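Local coordinates for class II aldolase/adducin N-terminal domain-containing protein (Thermoplasma acidophilum, PDB 3M4R) that binds zinc through its class II aldolase-like N-terminal domain and, as a whole protein of the short-chain dehydrogenase/reductase family, is probably an oxidoreductase, at residues A[51-56]-A[77-82]; A[156-161]-A[184-189]. All coordinates share one frame; numbering follows the deposited sequence. Where two conformers were deposited one is given.

Contact 1: A[51-56]-A[77-82]; sequences AGRIIS and GIRMDD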
loop_
_atom_site.group_PDB
_atom_site.type_symbol
_atom_site.label_atom_id
_atom_site.label_comp_id
_atom_site.label_asym_id
_atom_site.label_seq_id
_atom_site.Cartn_x
_atom_site.Cartn_y
_atom_site.Cartn_z
ATOM N N ALA A 51 7.703 12.090 23.670
ATOM C CA ALA A 51 7.141 12.886 24.751
ATOM C C ALA A 51 6.253 12.044 25.657
ATOM O O ALA A 51 5.599 12.590 26.510
ATOM C CB ALA A 51 6.358 14.091 24.188
ATOM N N GLY A 52 6.269 10.729 25.480
ATOM C CA GLY A 52 5.387 9.791 26.209
ATOM C C GLY A 52 3.928 9.778 25.805
ATOM O O GLY A 52 3.113 9.257 26.529
ATOM N N ARG A 53 3.580 10.341 24.655
ATOM C CA ARG A 53 2.210 10.347 24.223
ATOM C C ARG A 53 1.955 9.020 23.473
ATOM O O ARG A 53 2.815 8.534 22.726
ATOM C CB ARG A 53 1.916 11.574 23.373
ATOM C CG ARG A 53 1.826 12.857 24.244
ATOM C CD ARG A 53 1.887 14.203 23.518
ATOM N NE ARG A 53 2.928 14.216 22.492
ATOM C CZ ARG A 53 3.710 15.242 22.176
ATOM N NH1 ARG A 53 4.594 15.054 21.205
ATOM N NH2 ARG A 53 3.613 16.427 22.773
ATOM N N ILE A 54 0.802 8.416 23.729
ATOM C CA ILE A 54 0.388 7.207 22.997
ATOM C C ILE A 54 -0.299 7.720 21.745
ATOM O O ILE A 54 -1.211 8.536 21.838
ATOM C CB ILE A 54 -0.525 6.273 23.832
ATOM C CG1 ILE A 54 0.154 5.920 25.141
ATOM C CG2 ILE A 54 -0.769 4.915 23.113
ATOM C CD1 ILE A 54 1.642 5.457 24.978
ATOM N N ILE A 55 0.188 7.320 20.577
ATOM C CA ILE A 55 -0.277 7.917 19.306
ATOM C C ILE A 55 -0.448 6.875 18.233
ATOM O O ILE A 55 0.146 5.796 18.315
ATOM C CB ILE A 55 0.732 8.980 18.745
ATOM C CG1 ILE A 55 2.163 8.421 18.700
ATOM C CG2 ILE A 55 0.695 10.301 19.587
ATOM C CD1 ILE A 55 3.069 9.089 17.626
ATOM N N SER A 56 -1.202 7.245 17.194
ATOM C CA SER A 56 -1.441 6.399 16.059
ATOM C C SER A 56 -0.339 6.639 15.003
ATOM O O SER A 56 -0.086 7.773 14.640
ATOM C CB SER A 56 -2.831 6.716 15.486
ATOM O OG SER A 56 -3.015 5.936 14.345
ATOM N N GLY A 77 8.192 5.394 10.870
ATOM C CA GLY A 77 6.989 5.823 11.581
ATOM C C GLY A 77 6.543 7.214 11.199
ATOM O O GLY A 77 7.318 8.174 11.387
ATOM N N ILE A 78 5.293 7.330 10.736
ATOM C CA ILE A 78 4.676 8.609 10.370
ATOM C C ILE A 78 3.493 8.847 11.274
ATOM O O ILE A 78 2.646 7.960 11.483
ATOM C CB ILE A 78 4.235 8.612 8.860
ATOM C CG1 ILE A 78 5.437 8.341 7.942
ATOM C CG2 ILE A 78 3.511 9.928 8.433
ATOM C CD1 ILE A 78 6.572 9.413 7.932
ATOM N N ARG A 79 3.410 10.024 11.842
ATOM C CA ARG A 79 2.272 10.340 12.714
ATOM C C ARG A 79 1.006 10.372 11.881
ATOM O O ARG A 79 0.938 11.088 10.912
ATOM C CB ARG A 79 2.445 11.697 13.399
ATOM C CG ARG A 79 3.693 11.808 14.255
ATOM C CD ARG A 79 3.903 13.192 14.888
ATOM N NE ARG A 79 5.017 13.015 15.797
ATOM C CZ ARG A 79 4.924 12.729 17.087
ATOM N NH1 ARG A 79 3.748 12.694 17.707
ATOM N NH2 ARG A 79 6.037 12.531 17.762
HETATM N N MSE A 80 -0.011 9.594 12.269
HETATM C CA MSE A 80 -1.260 9.561 11.521
HETATM C C MSE A 80 -2.009 10.869 11.664
HETATM O O MSE A 80 -2.619 11.308 10.696
HETATM C CB MSE A 80 -2.179 8.399 11.947
HETATM C CG MSE A 80 -1.795 7.080 11.204
HETATM SE SE MSE A 80 -2.165 7.094 9.281
HETATM C CE MSE A 80 -4.098 7.213 9.500
ATOM N N ASP A 81 -1.961 11.497 12.831
ATOM C CA ASP A 81 -2.575 12.814 12.995
ATOM C C ASP A 81 -2.074 13.770 11.918
ATOM O O ASP A 81 -2.854 14.435 11.270
ATOM C CB ASP A 81 -2.210 13.430 14.345
ATOM C CG ASP A 81 -3.121 12.981 15.467
ATOM O OD1 ASP A 81 -4.142 12.309 15.198
ATOM O OD2 ASP A 81 -2.817 13.345 16.649
ATOM N N ASP A 82 -0.759 13.786 11.706
ATOM C CA ASP A 82 -0.121 14.635 10.692
ATOM C C ASP A 82 -0.544 14.219 9.256
ATOM O O ASP A 82 -0.927 15.032 8.430
ATOM C CB ASP A 82 1.383 14.529 10.797
ATOM C CG ASP A 82 1.971 15.273 11.993
ATOM O OD1 ASP A 82 1.197 15.718 12.877
ATOM O OD2 ASP A 82 3.224 15.435 12.004
HETATM O O HOH W 1 -0.576 10.480 15.234
#

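Contact 2: A[156-161]-A[184-189]; sequences VVVLPY and VLRKHG. With ZN (zinc ion), chain B.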
loop_
_atom_site.group_PDB
_atom_site.type_symbol
_atom_site.label_atom_id
_atom_site.label_comp_id
_atom_site.label_asym_id
_atom_site.label_seq_id
_atom_site.Cartn_x
_atom_site.Cartn_y
_atom_site.Cartn_z
ATOM N N VAL A 156 -13.822 -4.806 -6.749
ATOM C CA VAL A 156 -12.793 -3.783 -6.799
ATOM C C VAL A 156 -13.350 -2.504 -7.355
ATOM O O VAL A 156 -14.384 -2.502 -7.950
ATOM C CB VAL A 156 -11.612 -4.209 -7.662
ATOM C CG1 VAL A 156 -10.954 -5.428 -7.057
ATOM C CG2 VAL A 156 -12.069 -4.473 -9.128
ATOM N N VAL A 157 -12.646 -1.408 -7.115
ATOM C CA VAL A 157 -12.922 -0.150 -7.749
ATOM C C VAL A 157 -11.721 0.052 -8.630
ATOM O O VAL A 157 -10.588 -0.250 -8.235
ATOM C CB VAL A 157 -13.069 0.989 -6.705
ATOM C CG1 VAL A 157 -12.870 2.396 -7.340
ATOM C CG2 VAL A 157 -14.457 0.900 -6.055
ATOM N N VAL A 158 -11.962 0.550 -9.831
ATOM C CA VAL A 158 -10.900 0.779 -10.807
ATOM C C VAL A 158 -10.768 2.283 -11.007
ATOM O O VAL A 158 -11.766 2.979 -11.099
ATOM C CB VAL A 158 -11.216 0.077 -12.135
ATOM C CG1 VAL A 158 -10.155 0.421 -13.184
ATOM C CG2 VAL A 158 -11.301 -1.422 -11.909
ATOM N N LEU A 159 -9.538 2.787 -10.982
ATOM C CA LEU A 159 -9.257 4.199 -11.231
ATOM C C LEU A 159 -8.484 4.357 -12.523
ATOM O O LEU A 159 -7.648 3.519 -12.840
ATOM C CB LEU A 159 -8.431 4.790 -10.085
ATOM C CG LEU A 159 -9.128 5.544 -8.955
ATOM C CD1 LEU A 159 -10.320 4.768 -8.457
ATOM C CD2 LEU A 159 -8.130 5.824 -7.819
ATOM N N PRO A 160 -8.727 5.454 -13.264
ATOM C CA PRO A 160 -7.978 5.680 -14.487
ATOM C C PRO A 160 -6.560 6.004 -14.150
ATOM O O PRO A 160 -6.257 6.169 -12.965
ATOM C CB PRO A 160 -8.662 6.919 -15.079
ATOM C CG PRO A 160 -9.006 7.695 -13.903
ATOM C CD PRO A 160 -9.546 6.639 -12.945
ATOM N N TYR A 161 -5.694 6.113 -15.156
ATOM C CA TYR A 161 -4.313 6.523 -14.918
ATOM C C TYR A 161 -4.307 7.898 -14.270
ATOM O O TYR A 161 -4.972 8.797 -14.742
ATOM C CB TYR A 161 -3.430 6.552 -16.184
ATOM C CG TYR A 161 -2.017 7.036 -15.884
ATOM C CD1 TYR A 161 -1.121 6.264 -15.129
ATOM C CD2 TYR A 161 -1.609 8.291 -16.257
ATOM C CE1 TYR A 161 0.164 6.738 -14.794
ATOM C CE2 TYR A 161 -0.331 8.778 -15.920
ATOM C CZ TYR A 161 0.554 8.006 -15.235
ATOM O OH TYR A 161 1.793 8.538 -14.922
ATOM N N VAL A 184 -7.841 -0.775 -8.072
ATOM C CA VAL A 184 -6.983 -1.033 -9.229
ATOM C C VAL A 184 -6.617 0.302 -9.848
ATOM O O VAL A 184 -7.487 1.109 -10.114
ATOM C CB VAL A 184 -7.699 -1.875 -10.272
ATOM C CG1 VAL A 184 -6.801 -2.067 -11.529
ATOM C CG2 VAL A 184 -8.084 -3.211 -9.654
ATOM N N LEU A 185 -5.328 0.532 -10.046
ATOM C CA LEU A 185 -4.840 1.830 -10.549
ATOM C C LEU A 185 -4.301 1.576 -11.946
ATOM O O LEU A 185 -3.220 0.992 -12.107
ATOM C CB LEU A 185 -3.752 2.392 -9.608
ATOM C CG LEU A 185 -4.040 2.507 -8.092
ATOM C CD1 LEU A 185 -2.802 3.070 -7.310
ATOM C CD2 LEU A 185 -5.283 3.324 -7.817
ATOM N N ARG A 186 -5.062 1.957 -12.975
ATOM C CA ARG A 186 -4.657 1.649 -14.328
ATOM C C ARG A 186 -3.296 2.236 -14.646
ATOM O O ARG A 186 -3.009 3.367 -14.292
ATOM C CB ARG A 186 -5.697 2.101 -15.359
ATOM C CG ARG A 186 -7.025 1.381 -15.177
ATOM C CD ARG A 186 -8.002 1.675 -16.320
ATOM N NE ARG A 186 -7.601 1.011 -17.548
ATOM C CZ ARG A 186 -8.442 0.540 -18.463
ATOM N NH1 ARG A 186 -7.953 -0.027 -19.545
ATOM N NH2 ARG A 186 -9.759 0.616 -18.290
ATOM N N LYS A 187 -2.473 1.418 -15.296
ATOM C CA LYS A 187 -1.105 1.763 -15.694
ATOM C C LYS A 187 -0.166 2.070 -14.542
ATOM O O LYS A 187 0.827 2.791 -14.745
ATOM C CB LYS A 187 -1.092 2.920 -16.692
ATOM C CG LYS A 187 -2.029 2.740 -17.848
ATOM C CD LYS A 187 -1.629 3.607 -19.085
ATOM C CE LYS A 187 -2.675 3.490 -20.176
ATOM N NZ LYS A 187 -2.946 4.837 -20.745
ATOM N N HIS A 188 -0.505 1.559 -13.341
ATOM C CA HIS A 188 0.265 1.776 -12.121
ATOM C C HIS A 188 0.330 0.481 -11.320
ATOM O O HIS A 188 1.395 -0.072 -11.157
ATOM C CB HIS A 188 -0.375 2.890 -11.278
ATOM C CG HIS A 188 0.399 3.265 -10.037
ATOM N ND1 HIS A 188 0.020 4.319 -9.230
ATOM C CD2 HIS A 188 1.514 2.737 -9.460
ATOM C CE1 HIS A 188 0.836 4.397 -8.192
ATOM N NE2 HIS A 188 1.769 3.467 -8.317
ATOM N N GLY A 189 -0.795 0.009 -10.793
ATOM C CA GLY A 189 -0.763 -1.210 -10.002
ATOM C C GLY A 189 -2.035 -1.428 -9.226
ATOM O O GLY A 189 -3.141 -1.121 -9.702
HETATM ZN ZN ZN B . 3.052 2.956 -6.928
HETATM O O HOH W 2 -4.181 4.786 -12.004
HETATM O O HOH W 3 4.312 4.142 -7.974
#

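Contact 1: A[51-56]-A[77-82]
At one margin of the mixed sheet of this class II aldolase-type domain, Ser56 near the start of strand 54-61 meets Met80, a selenomethionine, where edge strand 75-79 gives way to helix 80-85. The axes of strand segments 54-56 and 77-79 stand 93° apart, and a single direct backbone bond joins the segments. Met80 N donates to Ser56 O at 3.0 Å, almost straight at 169°. A water donates to the same Ser56 O and accepts from Asp81 N at 3.0 Å, so one carbonyl is tied directly and through solvent to the first turn of the helix, behind its N-cap residue Arg79. With OG anti to its backbone N (chi1 177°), the Ser56 hydroxyl oxygen comes to 3.5 Å from Met80 CB, while the end of the Met80 side chain turns away; that side chain also touches Leu58 farther along the same strand and Lys44 of strand 40-48. Farther out, in one of the two modelled conformers of Arg79, Ile55 CD1 sits over one face of the Arg79 guanidinium, 3.7 Å from Arg79 NH1, the two side chains crossing obliquely. Arg53 reaches the same place: its NH1 stops 4.3 Å from NH1 of Arg79. The two like charges can probably lie this close because Asp49, in the loop between strands 40-48 and 54-61, forms salt bridges to both NH1 atoms through its OD2. That shared carboxylate would offset the paired positive charges, while the bonded Ser56 carbonyl grips the start of the helix.

Contact 2: A[156-161]-A[184-189]
Parallel strand pairing joins Val158 to Val184 and Leu159 to Leu185, closing a beta-alpha-beta unit in which strand 156-159 is one of the two outermost strands of the sheet. Val184 N donates to Val157 O at 2.8 Å, Leu159 N to Val184 O, and Arg186 N to Leu159 O at 3.0 Å. On one face Val158 and Val184 lie side by side, CG2 of Val158 being 4.0 Å from CB of Val184; on the other, the CD2 atoms of Leu159 and Leu185 meet at 3.8 Å. Past the strands, Arg186 CG, anti to its carbonyl carbon (chi1 -63°), comes to 3.8 Å from Val158 CG1, and the guanidinium goes on to bond Leu144 O, Thr140 O and Ser146 OG. An alanine at Arg186 would probably leave those oxygens without their donor and uncover Val158 CG1. Carbonyl O of Arg186 lies in plane at the Tyr161 ring edge, 3.6 Å from Tyr161 CD1. A classic beta bulge, His188 and Gly189 facing Leu185, follows, and His188 NE2 binds zinc at 2.0 Å. Helix 146-153 covers the Val158 and Val184 face, helix 166-175 packs on Leu159, and strand 189-194 runs antiparallel along the inner side of strand 182-185.

Contact 1 and contact 2 involve the two ends of one seven-stranded mixed sheet: strand 75-79 is outermost at one end, strand 156-159 at the other. They lie on opposite sides of the chain's centre, with centres 31 Å apart and nearest atoms about 17 Å apart, so neither touches the other. Contact 2 belongs to the metal site, since it supplies His188; Glu116, His130 and His132 complete the protein ligands, and the Leu185 side chain lies about 4 Å from that of His130. Contact 1 supplies no zinc ligand, and its Ile78 side chain remains about 11 Å from that of Glu116.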